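Local coordinates for protein carbohydrate binding module (Uncultured bacterium, PDB 2W3J) that probably binds uronic acid sugars as a calcium-containing carbohydrate-binding module of family 35, at residues W43-A48 with N106-V111; A69-N74 with V97-K102; Q56-N61 with T90-V95. One frame throughout, in Å; residues are numbered along the deposited sequence. Where two conformers were deposited one is given.

Overall arrangement
The three contacts belong to one all-beta module with two facing principal antiparallel sheets. Interaction 1 pairs strands 40-47 and 104-112 in one sheet, and interaction 3 pairs strands 51-60 and 93-101 in the other. Interaction 2 spans the gap between the sheets, setting strand 69-73, a neighbour of 104-112, against the far end of strand 93-101. The centres of interactions 1 and 2 lie about 8 Å apart; that of interaction 3 is about 18 to 19 Å from theirs, and its Arg58 side chain is about 7 Å from a bound calcium ion. Along the chain, interactions 2 and 3 alternate within the loop that interaction 1 closes, so sequence-distant residues are interlaced in one sandwich.

Interaction 1: W43-A48 with N106-V111; sequences WSLSAA and NSIKLV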
# COMPACT_ATOMS: atom_id res chain seq x y z
N TRP A 43 1.14 5.89 -4.50
CA TRP A 43 0.67 6.98 -3.64
C TRP A 43 1.66 8.15 -3.71
O TRP A 43 2.82 7.97 -4.15
CB TRP A 43 0.66 6.52 -2.20
CG TRP A 43 -0.32 5.38 -1.86
CD1 TRP A 43 -1.64 5.51 -1.51
CD2 TRP A 43 -0.01 3.99 -1.79
NE1 TRP A 43 -2.17 4.26 -1.20
CE2 TRP A 43 -1.18 3.32 -1.37
CE3 TRP A 43 1.16 3.24 -2.01
CZ2 TRP A 43 -1.23 1.94 -1.18
CZ3 TRP A 43 1.11 1.86 -1.82
CH2 TRP A 43 -0.09 1.22 -1.42
N SER A 44 1.21 9.33 -3.28
CA SER A 44 2.08 10.53 -3.26
C SER A 44 1.86 11.22 -1.92
O SER A 44 0.71 11.46 -1.52
CB SER A 44 1.69 11.48 -4.39
OG SER A 44 2.53 12.66 -4.43
N LEU A 45 2.95 11.52 -1.22
CA LEU A 45 2.85 12.18 0.08
C LEU A 45 3.90 13.27 0.23
O LEU A 45 4.89 13.28 -0.49
CB LEU A 45 3.02 11.17 1.23
CG LEU A 45 4.35 10.51 1.60
CD1 LEU A 45 5.37 11.48 2.21
CD2 LEU A 45 4.09 9.38 2.57
N SER A 46 3.68 14.15 1.19
CA SER A 46 4.68 15.15 1.55
C SER A 46 5.14 14.90 2.96
O SER A 46 4.33 14.56 3.83
CB SER A 46 4.09 16.56 1.47
OG SER A 46 3.67 16.85 0.16
N ALA A 47 6.44 15.06 3.19
CA ALA A 47 7.04 14.96 4.51
C ALA A 47 7.70 16.31 4.86
O ALA A 47 8.34 16.91 4.01
CB ALA A 47 8.07 13.85 4.56
N ALA A 48 7.54 16.76 6.09
CA ALA A 48 8.19 18.02 6.53
C ALA A 48 9.72 17.88 6.65
O ALA A 48 10.46 18.83 6.40
CB ALA A 48 7.58 18.51 7.83
N ASN A 106 7.09 12.84 -2.01
CA ASN A 106 7.68 11.51 -2.08
C ASN A 106 6.70 10.61 -2.81
O ASN A 106 5.50 10.83 -2.72
CB ASN A 106 7.87 10.92 -0.69
CG ASN A 106 8.97 11.61 0.11
OD1 ASN A 106 10.11 11.15 0.15
ND2 ASN A 106 8.61 12.72 0.75
N SER A 107 7.20 9.60 -3.51
CA SER A 107 6.29 8.60 -4.09
C SER A 107 6.49 7.28 -3.36
O SER A 107 7.60 6.96 -2.92
CB SER A 107 6.56 8.43 -5.60
OG SER A 107 7.88 7.97 -5.79
N ILE A 108 5.41 6.50 -3.21
CA ILE A 108 5.50 5.20 -2.64
C ILE A 108 4.74 4.30 -3.62
O ILE A 108 3.67 4.66 -4.08
CB ILE A 108 4.78 5.10 -1.28
CG1 ILE A 108 5.43 6.05 -0.25
CG2 ILE A 108 4.80 3.67 -0.79
CD1 ILE A 108 4.79 5.90 1.16
N LYS A 109 5.36 3.17 -3.98
CA LYS A 109 4.72 2.23 -4.89
C LYS A 109 4.83 0.83 -4.28
O LYS A 109 5.82 0.46 -3.64
CB LYS A 109 5.36 2.32 -6.30
CG LYS A 109 4.72 1.45 -7.39
CD LYS A 109 5.41 1.75 -8.77
CE LYS A 109 4.65 1.12 -9.99
NZ LYS A 109 5.26 1.51 -11.34
N LEU A 110 3.78 0.02 -4.48
CA LEU A 110 3.86 -1.34 -4.06
C LEU A 110 3.68 -2.18 -5.32
O LEU A 110 2.74 -1.94 -6.10
CB LEU A 110 2.71 -1.63 -3.09
CG LEU A 110 2.65 -3.01 -2.43
CD1 LEU A 110 3.80 -3.27 -1.45
CD2 LEU A 110 1.32 -3.13 -1.64
N VAL A 111 4.58 -3.15 -5.52
CA VAL A 111 4.70 -3.84 -6.83
C VAL A 111 4.72 -5.35 -6.63
O VAL A 111 5.57 -5.90 -5.92
CB VAL A 111 6.01 -3.42 -7.58
CG1 VAL A 111 6.09 -4.15 -8.96
CG2 VAL A 111 6.05 -1.89 -7.79
O HOH W 1 4.77 11.54 -5.77
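Four backbone hydrogen bonds join 43-48 to 106-111 as antiparallel strands. Trp43 N meets Ile108 O at 2.8 Å, nearly along the carbonyl axis, and Asn106 N meets Leu45 O in the same manner at 2.7 Å. Ile108 N and Leu45 N return bonds to Trp43 O and Asn106 O, the former from well above the carbonyl plane. Between these two hydrogen-bonded pairs Ser44 faces Ser107 in a non-hydrogen-bonded pair, where a water donates one bond to Ser44 OG, itself hydrogen-bonded to Ala135 O, and a second, weak one to Asn106 O.

The apolar contacts gather on the other face. The Trp43 indole brings its six-membered ring to the opposing strand, CE3 lying 3.9 Å from Ile108 CG2, while CZ3 meets Leu110 CB edge-on at 4.0 Å. Leu45 CD2 crosses obliquely to Ile108 CD1 at 3.8 Å. An alanine in place of Trp43 would probably loosen the packing around Ile108 and Leu110 by losing these ring contacts.

Asn106 OD1 accepts a bond from Lys102 N. Trp43 and Leu45 face Ile124 and Val126 of strand 120-126, whereas Ile108 meets Ile99 of strand 93-101, so this face packs against the opposing sheet.

Interaction 2: A69-N74 with V97-K102; sequences ATVVVN and VDIPLK
Strands 69-73 and 97-101 run almost parallel, their axes 19° apart and 8.0 Å distant at closest approach, a separation at which side chains rather than backbone hydrogen bonds make the contact. It is the face-to-face packing of a beta-sandwich, with one strand supplied by each sheet.

Val71 and Val73, two residues apart, both direct their side chains across the gap, and Ile99 answers them with its CG2 methyl. CG1 of the isoleucine sits in the crowded position between backbone N and carbonyl carbon (chi1 59°), which turns CG2 anti to the carbonyl carbon and brings this one methyl to both valines. Ile99 CG2 lies 3.8 Å from Val73 CG2 and 4.1 Å from Val71 CG1, each valine crossing the isoleucine at about a right angle. Val73 divides its two methyls between partners. While CG2 rests on Ile99, CG1, anti to the backbone N, passes Leu101 CD2 at 3.9 Å and comes still closer, 3.3 Å, to Pro100 O, the tightest approach of the contact. At the other end Val71 CG2 reaches Val97 CG1 more loosely, at 4.3 Å.

Beyond the strand, Asn74 has positive phi and psi, a left-handed conformation at the turn leading into strand 76-81. Lys102, bent at its last two torsions, brings NZ to 3.9 Å from Asn74 CB, a contact at the margin of the apolar layer.

Around this layer, Val73 and Pro100 both touch Ile78 of strand 76-81, and Val71 touches Leu81. Strand 104-112 adds Asn106 against Leu101, while Val97 and Leu101 rest on Ala55 and Tyr53 of strand 51-60, their neighbour in the same sheet.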
# COMPACT_ATOMS: atom_id res chain seq x y z
N ALA A 69 5.37 -8.71 -2.41
CA ALA A 69 5.39 -7.46 -3.17
C ALA A 69 6.50 -6.57 -2.63
O ALA A 69 6.82 -6.62 -1.46
CB ALA A 69 4.06 -6.72 -3.02
N THR A 70 7.02 -5.72 -3.48
CA THR A 70 8.12 -4.84 -3.08
C THR A 70 7.63 -3.43 -2.85
O THR A 70 6.87 -2.90 -3.66
CB THR A 70 9.21 -4.78 -4.17
OG1 THR A 70 9.54 -6.10 -4.62
CG2 THR A 70 10.48 -4.03 -3.67
N VAL A 71 8.10 -2.83 -1.76
CA VAL A 71 7.82 -1.43 -1.45
C VAL A 71 8.93 -0.60 -2.11
O VAL A 71 10.12 -0.86 -1.87
CB VAL A 71 7.83 -1.21 0.07
CG1 VAL A 71 7.63 0.28 0.43
CG2 VAL A 71 6.72 -2.09 0.73
N VAL A 72 8.52 0.31 -3.00
CA VAL A 72 9.41 1.19 -3.73
C VAL A 72 9.19 2.61 -3.23
O VAL A 72 8.06 3.09 -3.23
CB VAL A 72 9.10 1.15 -5.22
CG1 VAL A 72 10.02 2.09 -6.01
CG2 VAL A 72 9.22 -0.29 -5.74
N VAL A 73 10.25 3.32 -2.83
CA VAL A 73 10.02 4.69 -2.35
C VAL A 73 10.92 5.62 -3.14
O VAL A 73 12.14 5.36 -3.21
CB VAL A 73 10.29 4.80 -0.84
CG1 VAL A 73 10.13 6.25 -0.36
CG2 VAL A 73 9.35 3.84 -0.04
N ASN A 74 10.33 6.61 -3.78
CA ASN A 74 11.08 7.53 -4.65
C ASN A 74 11.88 6.78 -5.71
O ASN A 74 13.07 7.08 -5.94
CB ASN A 74 11.97 8.42 -3.80
CG ASN A 74 11.16 9.31 -2.91
OD1 ASN A 74 11.49 9.52 -1.73
ND2 ASN A 74 10.08 9.84 -3.45
N VAL A 97 6.44 -1.40 7.69
CA VAL A 97 7.69 -1.31 6.94
C VAL A 97 8.26 0.09 7.17
O VAL A 97 7.53 1.10 7.13
CB VAL A 97 7.47 -1.61 5.44
CG1 VAL A 97 6.48 -0.63 4.81
CG2 VAL A 97 8.77 -1.62 4.66
N ASP A 98 9.56 0.16 7.43
CA ASP A 98 10.23 1.44 7.56
C ASP A 98 10.65 1.99 6.20
O ASP A 98 11.24 1.27 5.37
CB ASP A 98 11.43 1.33 8.50
CG ASP A 98 11.00 1.14 9.96
OD1 ASP A 98 9.82 1.40 10.29
OD2 ASP A 98 11.85 0.70 10.78
N ILE A 99 10.34 3.25 5.96
CA ILE A 99 10.65 3.84 4.68
C ILE A 99 11.38 5.19 4.82
O ILE A 99 10.98 6.04 5.65
CB ILE A 99 9.38 4.00 3.82
CG1 ILE A 99 8.34 4.88 4.52
CG2 ILE A 99 8.75 2.64 3.53
CD1 ILE A 99 7.15 5.28 3.59
N PRO A 100 12.43 5.40 4.02
CA PRO A 100 13.13 6.68 4.02
C PRO A 100 12.37 7.69 3.18
O PRO A 100 12.12 7.47 2.00
CB PRO A 100 14.48 6.34 3.36
CG PRO A 100 14.15 5.18 2.40
CD PRO A 100 13.07 4.39 3.14
N LEU A 101 12.01 8.81 3.80
CA LEU A 101 11.35 9.87 3.08
C LEU A 101 12.21 11.12 3.05
O LEU A 101 12.98 11.39 3.98
CB LEU A 101 10.01 10.22 3.74
CG LEU A 101 8.99 9.07 3.78
CD1 LEU A 101 7.73 9.52 4.51
CD2 LEU A 101 8.68 8.65 2.32
N LYS A 102 12.07 11.88 1.98
CA LYS A 102 12.77 13.14 1.81
C LYS A 102 11.84 14.28 2.19
O LYS A 102 10.61 14.11 2.17
CB LYS A 102 13.19 13.31 0.35
CG LYS A 102 14.07 12.20 -0.22
CD LYS A 102 14.85 12.69 -1.44
CE LYS A 102 14.23 12.32 -2.78
NZ LYS A 102 14.84 11.09 -3.38

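Interaction 3: Q56-N61 with T90-V95; sequences QIRFGN and TQWQTV
Arg58 holds CG anti to the backbone N (chi1 -173°) and stays extended as far as NE, while Trp92 turns its ring beside its own backbone N, and together these torsions lay the guanidinium flat on the indole. The two groups belong to an antiparallel strand pair at the margin of a beta-sandwich sheet, in which 93-101 is the outermost strand. Their planes are 15° apart and their centres 4.5 Å, a cation-pi type stack displaced so that Arg58 NH2 sits 3.5 Å from Trp92 CB. Arg58 NH1 also forms a salt bridge to Asp122, a ligand of a bound calcium ion, and Trp92 NE1 bonds to Ala23 O. The arginine thus stands in the second shell of the calcium, and the stack probably helps to hold it where it meets Asp122.

On the opposite face of the pair, Phe59 takes the crowded position between backbone N and carbonyl carbon (chi1 68°), which places its ring face against Gln93. Gln93 CB stands 3.7 Å from the ring centroid, over the face, in a CH-pi contact, and Phe59 CE2 meets Val95 CG1 at 3.9 Å. The Phe59 ring also pairs edge-to-face (T-shaped) with that of Phe83.

Four backbone bonds fix the register, Ile57 with Val95 and Phe59 with Gln93 each exchanging two; the shortest runs from Gln93 N to Phe59 O at 2.7 Å. Beyond Phe59 and Gln93 the two chains stay close, Trp92 CE3 packing on the Phe59-Gly60 peptide, and a water links them, bonded to Asn61 N at 2.9 Å and to Gln91 O at 2.8 Å.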
# COMPACT_ATOMS: atom_id res chain seq x y z
N GLN A 56 2.35 1.49 7.72
CA GLN A 56 1.65 0.25 7.95
C GLN A 56 0.64 0.01 6.83
O GLN A 56 -0.19 0.87 6.56
CB GLN A 56 0.91 0.30 9.29
CG GLN A 56 0.15 -1.01 9.57
CD GLN A 56 -0.40 -1.05 10.96
OE1 GLN A 56 0.28 -1.45 11.92
NE2 GLN A 56 -1.64 -0.62 11.10
N ILE A 57 0.72 -1.15 6.21
CA ILE A 57 -0.20 -1.49 5.11
C ILE A 57 -1.22 -2.46 5.63
O ILE A 57 -0.87 -3.47 6.24
CB ILE A 57 0.59 -2.14 3.94
CG1 ILE A 57 1.63 -1.14 3.42
CG2 ILE A 57 -0.40 -2.52 2.78
CD1 ILE A 57 2.68 -1.75 2.41
N ARG A 58 -2.51 -2.13 5.45
CA ARG A 58 -3.56 -3.03 5.91
C ARG A 58 -4.10 -3.76 4.67
O ARG A 58 -4.35 -3.16 3.64
CB ARG A 58 -4.69 -2.25 6.59
CG ARG A 58 -5.74 -3.10 7.25
CD ARG A 58 -6.69 -2.22 8.11
NE ARG A 58 -7.64 -3.02 8.89
CZ ARG A 58 -8.91 -3.24 8.56
NH1 ARG A 58 -9.43 -2.75 7.43
NH2 ARG A 58 -9.67 -3.99 9.36
N PHE A 59 -4.25 -5.08 4.78
CA PHE A 59 -4.50 -5.87 3.58
C PHE A 59 -5.32 -7.11 3.89
O PHE A 59 -5.39 -7.56 5.06
CB PHE A 59 -3.16 -6.30 2.92
CG PHE A 59 -2.34 -7.28 3.74
CD1 PHE A 59 -2.43 -8.67 3.50
CD2 PHE A 59 -1.47 -6.82 4.72
CE1 PHE A 59 -1.65 -9.58 4.24
CE2 PHE A 59 -0.69 -7.72 5.48
CZ PHE A 59 -0.77 -9.10 5.23
N GLY A 60 -5.92 -7.64 2.83
CA GLY A 60 -6.65 -8.90 2.92
C GLY A 60 -5.98 -9.91 2.03
O GLY A 60 -5.63 -9.64 0.87
N ASN A 61 -5.76 -11.08 2.59
CA ASN A 61 -5.28 -12.21 1.79
C ASN A 61 -5.71 -13.51 2.45
O ASN A 61 -5.15 -13.96 3.45
CB ASN A 61 -3.74 -12.17 1.60
CG ASN A 61 -3.26 -13.36 0.75
OD1 ASN A 61 -4.09 -14.03 0.14
ND2 ASN A 61 -1.92 -13.60 0.69
N THR A 90 -12.23 -12.40 6.15
CA THR A 90 -12.88 -11.52 7.14
C THR A 90 -11.89 -10.91 8.14
O THR A 90 -12.22 -9.95 8.86
CB THR A 90 -14.00 -12.19 7.93
OG1 THR A 90 -13.45 -12.95 9.03
CG2 THR A 90 -14.84 -13.10 7.02
N GLN A 91 -10.70 -11.46 8.18
CA GLN A 91 -9.68 -11.00 9.10
C GLN A 91 -8.60 -10.26 8.32
O GLN A 91 -7.74 -10.86 7.66
CB GLN A 91 -9.09 -12.17 9.88
CG GLN A 91 -7.91 -11.79 10.77
CD GLN A 91 -8.32 -10.89 11.93
OE1 GLN A 91 -9.02 -11.33 12.84
NE2 GLN A 91 -7.90 -9.63 11.89
N TRP A 92 -8.68 -8.94 8.35
CA TRP A 92 -7.71 -8.12 7.66
C TRP A 92 -6.40 -8.20 8.44
O TRP A 92 -6.40 -8.50 9.65
CB TRP A 92 -8.24 -6.67 7.59
CG TRP A 92 -9.43 -6.57 6.67
CD1 TRP A 92 -10.73 -6.91 6.93
CD2 TRP A 92 -9.38 -6.16 5.31
NE1 TRP A 92 -11.52 -6.70 5.81
CE2 TRP A 92 -10.71 -6.24 4.80
CE3 TRP A 92 -8.36 -5.69 4.47
CZ2 TRP A 92 -11.03 -5.89 3.48
CZ3 TRP A 92 -8.68 -5.36 3.15
CH2 TRP A 92 -10.00 -5.44 2.69
N GLN A 93 -5.28 -7.93 7.75
CA GLN A 93 -3.95 -8.11 8.35
C GLN A 93 -3.21 -6.80 8.20
O GLN A 93 -3.60 -5.94 7.42
CB GLN A 93 -3.18 -9.20 7.60
CG GLN A 93 -3.90 -10.58 7.62
CD GLN A 93 -3.13 -11.63 6.85
OE1 GLN A 93 -3.60 -12.18 5.85
NE2 GLN A 93 -1.92 -11.92 7.33
N THR A 94 -2.13 -6.63 8.96
CA THR A 94 -1.32 -5.43 8.81
C THR A 94 0.15 -5.83 8.73
O THR A 94 0.54 -6.87 9.28
CB THR A 94 -1.52 -4.45 9.97
OG1 THR A 94 -1.30 -5.12 11.22
CG2 THR A 94 -2.94 -3.87 9.96
N VAL A 95 0.95 -5.05 8.01
CA VAL A 95 2.38 -5.27 7.99
C VAL A 95 3.04 -3.91 8.10
O VAL A 95 2.59 -2.95 7.47
CB VAL A 95 2.86 -6.03 6.73
CG1 VAL A 95 2.44 -5.34 5.43
CG2 VAL A 95 4.41 -6.25 6.77
O HOH W 2 -6.61 -11.86 5.25